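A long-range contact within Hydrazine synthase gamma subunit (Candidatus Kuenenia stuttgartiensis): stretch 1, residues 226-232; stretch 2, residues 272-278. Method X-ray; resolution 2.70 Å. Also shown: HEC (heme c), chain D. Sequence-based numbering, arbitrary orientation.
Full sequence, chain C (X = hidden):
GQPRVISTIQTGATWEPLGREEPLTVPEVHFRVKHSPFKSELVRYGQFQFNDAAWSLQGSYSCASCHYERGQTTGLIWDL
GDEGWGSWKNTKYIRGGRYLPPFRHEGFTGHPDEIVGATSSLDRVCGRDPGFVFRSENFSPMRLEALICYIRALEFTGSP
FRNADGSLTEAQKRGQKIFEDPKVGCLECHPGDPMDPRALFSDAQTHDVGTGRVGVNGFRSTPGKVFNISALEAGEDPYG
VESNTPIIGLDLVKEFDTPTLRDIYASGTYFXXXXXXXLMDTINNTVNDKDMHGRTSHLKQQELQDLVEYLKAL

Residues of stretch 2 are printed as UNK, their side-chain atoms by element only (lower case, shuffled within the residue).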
# COMPACT_ATOMS: atom_id res chain seq x y z
N VAL C 226 47.88 19.66 6.65
CA VAL C 226 48.02 20.27 5.34
C VAL C 226 49.50 20.44 5.03
O VAL C 226 50.22 21.14 5.74
CB VAL C 226 47.31 21.64 5.28
CG1 VAL C 226 47.42 22.24 3.89
CG2 VAL C 226 45.86 21.51 5.70
N PHE C 227 49.95 19.80 3.96
CA PHE C 227 51.36 19.87 3.57
C PHE C 227 51.61 20.98 2.56
O PHE C 227 52.75 21.31 2.26
CB PHE C 227 51.83 18.52 3.01
CG PHE C 227 51.10 18.08 1.77
CD1 PHE C 227 51.48 18.55 0.52
CD2 PHE C 227 50.05 17.18 1.85
CE1 PHE C 227 50.82 18.14 -0.62
CE2 PHE C 227 49.39 16.77 0.71
CZ PHE C 227 49.77 17.25 -0.52
N ASN C 228 50.53 21.54 2.04
CA ASN C 228 50.64 22.63 1.08
C ASN C 228 50.56 23.96 1.81
O ASN C 228 49.50 24.34 2.31
CB ASN C 228 49.56 22.52 0.01
CG ASN C 228 49.88 23.31 -1.24
OD1 ASN C 228 50.65 24.27 -1.20
ND2 ASN C 228 49.29 22.91 -2.36
N ILE C 229 51.69 24.66 1.87
CA ILE C 229 51.79 25.89 2.65
C ILE C 229 51.04 27.02 1.97
O ILE C 229 50.31 27.78 2.61
CB ILE C 229 53.26 26.29 2.87
CG1 ILE C 229 53.97 25.23 3.73
CG2 ILE C 229 53.35 27.65 3.53
CD1 ILE C 229 55.41 25.56 4.04
N SER C 230 51.22 27.13 0.66
CA SER C 230 50.53 28.15 -0.13
C SER C 230 49.02 27.95 -0.10
O SER C 230 48.26 28.92 -0.07
CB SER C 230 51.05 28.15 -1.57
OG SER C 230 51.05 26.83 -2.11
N ALA C 231 48.59 26.69 -0.11
CA ALA C 231 47.17 26.38 -0.06
C ALA C 231 46.61 26.62 1.34
O ALA C 231 45.44 26.98 1.49
CB ALA C 231 46.92 24.94 -0.48
N LEU C 232 47.45 26.43 2.35
CA LEU C 232 47.05 26.70 3.73
C LEU C 232 46.88 28.19 3.94
O LEU C 232 45.97 28.64 4.64
CB LEU C 232 48.08 26.13 4.72
CG LEU C 232 47.74 26.30 6.20
CD1 LEU C 232 46.50 25.49 6.57
CD2 LEU C 232 48.92 25.90 7.07
N UNK C 272 54.61 12.02 -5.53
CA UNK C 272 53.91 10.73 -5.44
C UNK C 272 52.39 10.85 -5.27
O UNK C 272 51.63 10.11 -5.89
c UNK C 272 53.47 9.79 -1.95
c UNK C 272 54.21 10.34 -2.93
n UNK C 272 54.74 11.51 -2.42
c UNK C 272 54.51 9.86 -4.32
c UNK C 272 54.32 11.66 -1.18
n UNK C 272 53.55 10.64 -0.86
N UNK C 273 51.97 11.77 -4.42
CA UNK C 273 50.56 11.95 -4.12
C UNK C 273 49.98 13.02 -5.03
O UNK C 273 48.79 13.32 -5.00
c UNK C 273 50.35 12.34 -2.66
c UNK C 273 50.97 13.69 -2.32
o UNK C 273 51.91 14.10 -3.02
o UNK C 273 50.51 14.32 -1.34
N UNK C 274 50.85 13.60 -5.85
CA UNK C 274 50.45 14.71 -6.69
C UNK C 274 50.31 15.97 -5.86
O UNK C 274 49.43 16.79 -6.09
N UNK C 275 51.19 16.12 -4.88
CA UNK C 275 51.17 17.29 -4.03
C UNK C 275 51.58 18.54 -4.80
O UNK C 275 51.09 19.63 -4.53
N UNK C 276 52.47 18.36 -5.77
CA UNK C 276 53.01 19.47 -6.54
C UNK C 276 52.19 19.72 -7.80
O UNK C 276 52.17 18.90 -8.71
c UNK C 276 54.46 19.22 -6.89
N UNK C 277 51.52 20.87 -7.84
CA UNK C 277 50.61 21.20 -8.94
C UNK C 277 51.35 21.70 -10.18
O UNK C 277 50.91 21.47 -11.30
c UNK C 277 48.54 21.63 -7.54
c UNK C 277 47.83 22.67 -6.69
c UNK C 277 46.15 22.67 -4.88
n UNK C 277 45.25 22.01 -4.16
n UNK C 277 46.82 22.04 -5.84
n UNK C 277 46.38 23.95 -4.64
c UNK C 277 49.59 22.23 -8.46
N UNK C 278 52.47 22.38 -9.97
CA UNK C 278 53.33 22.78 -11.08
C UNK C 278 54.77 22.37 -10.81
O UNK C 278 55.12 22.02 -9.68
c UNK C 278 53.28 24.30 -11.34
c UNK C 278 51.88 24.73 -11.77
o UNK C 278 53.64 25.01 -10.14
FE HEC D . 64.01 15.18 -7.34
CHA HEC D . 60.87 13.82 -7.66
CHB HEC D . 63.27 17.49 -9.76
CHC HEC D . 66.84 16.97 -6.51
CHD HEC D . 64.95 12.70 -5.20
NA HEC D . 62.36 15.60 -8.48
C1A HEC D . 61.18 14.88 -8.49
C2A HEC D . 60.34 15.43 -9.53
C3A HEC D . 60.99 16.44 -10.11
C4A HEC D . 62.28 16.57 -9.46
CMA HEC D . 60.47 17.31 -11.27
CAA HEC D . 58.92 14.94 -9.91
CBA HEC D . 59.02 13.55 -10.55
CGA HEC D . 57.64 12.97 -10.70
O1A HEC D . 57.49 11.97 -11.45
O2A HEC D . 56.69 13.50 -10.08
NB HEC D . 64.94 16.88 -8.06
C1B HEC D . 64.36 17.75 -8.97
C2B HEC D . 65.11 18.99 -8.92
C3B HEC D . 66.10 18.85 -8.03
C4B HEC D . 66.01 17.52 -7.47
CMB HEC D . 64.81 20.24 -9.79
CAB HEC D . 67.17 19.90 -7.64
CBB HEC D . 66.51 21.05 -6.83
NC HEC D . 65.60 14.89 -6.09
C1C HEC D . 66.66 15.75 -5.89
C2C HEC D . 67.49 15.20 -4.83
C3C HEC D . 67.03 13.98 -4.55
C4C HEC D . 65.79 13.79 -5.28
CMC HEC D . 68.86 15.78 -4.40
CAC HEC D . 67.63 12.98 -3.53
CBC HEC D . 67.49 13.51 -2.09
ND HEC D . 63.07 13.47 -6.60
C1D HEC D . 63.63 12.68 -5.59
C2D HEC D . 62.59 11.85 -5.02
C3D HEC D . 61.32 12.20 -5.80
C4D HEC D . 61.71 13.22 -6.75
CMD HEC D . 62.75 10.81 -3.88
CAD HEC D . 59.90 11.61 -5.61
CBD HEC D . 59.36 12.03 -4.25
CGD HEC D . 57.89 11.74 -4.17
O1D HEC D . 57.26 12.08 -3.13
O2D HEC D . 57.34 11.17 -5.15

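Position 272 carries one carbon and then a five-membered ring of three carbons and two nitrogens, an imidazole, and touches nothing of stretch 1, so the residue is histidine. The ring of H272 serves the heme instead, with a weak hydrogen bond from ND1 to HEC O1D at 2.7 Å. A ring with two nitrogens suits this place, since NE2 is hydrogen-bonded as well, elsewhere in the structure.

Position 273 has two side-chain carbons, the second carrying two oxygens and approaching the ring of F227. This short carboxylate is aspartate. D273 OD2 lies 3.1 Å from F227 CZ, a close approach made obliquely to the ring. D273 OD1 accepts a weak hydrogen bond from the backbone N of position 275 at 2.8 Å.

Position 274 has no side-chain atoms, touches nothing of stretch 1 and is glycine. Its phi of 75° falls where residues with a CB are strained, and this alone favours the residue; stretch 1 comes nowhere near an ideal CB here.

Position 275 is also bare, but for a different reason. Its phi is an ordinary -69°, yet an ideal CB would point toward stretch 1 and lie 2.8 Å from F227 CE1, a clash. Glycine leaves that space to the phenylalanine, and G275 CA sits at the edge of the ring, 3.5 Å from F227 CE1.

Position 276 bears a single carbon, which makes no contact with stretch 1, and is therefore alanine. The CA-to-CB bond of A276 points away from stretch 1, and its methyl is buried.

Position 277 extends three carbons, a nitrogen, and a carbon bearing two more nitrogens, and its end approaches N228 and A231; a guanidinium, hence arginine. The long chain of R277 brings NH1 to 3.8 Å from N228 ND2, which lies over one face of the guanidinium, and to 4.3 Å from A231 CB. All three of its nitrogens find hydrogen bonds elsewhere in the structure.

Position 278 has a carbon carrying one oxygen and one carbon, out of reach of stretch 1, the branched pattern of threonine. T278 is exposed.

The contact is small, burying 195 Å² over both sides, and no hydrogen bond crosses it. It works by fit: F227 packs against D273 and the bare backbone of G275, while R277 reaches N228 and A231 at the start of a helix. That end is organised within stretch 1, where N228 OD1 caps the helix through a weak bond from A231 N at 3.4 Å and also accepts from S230 OG at 2.7 Å.

Stretch 2 272-278: HDGGART
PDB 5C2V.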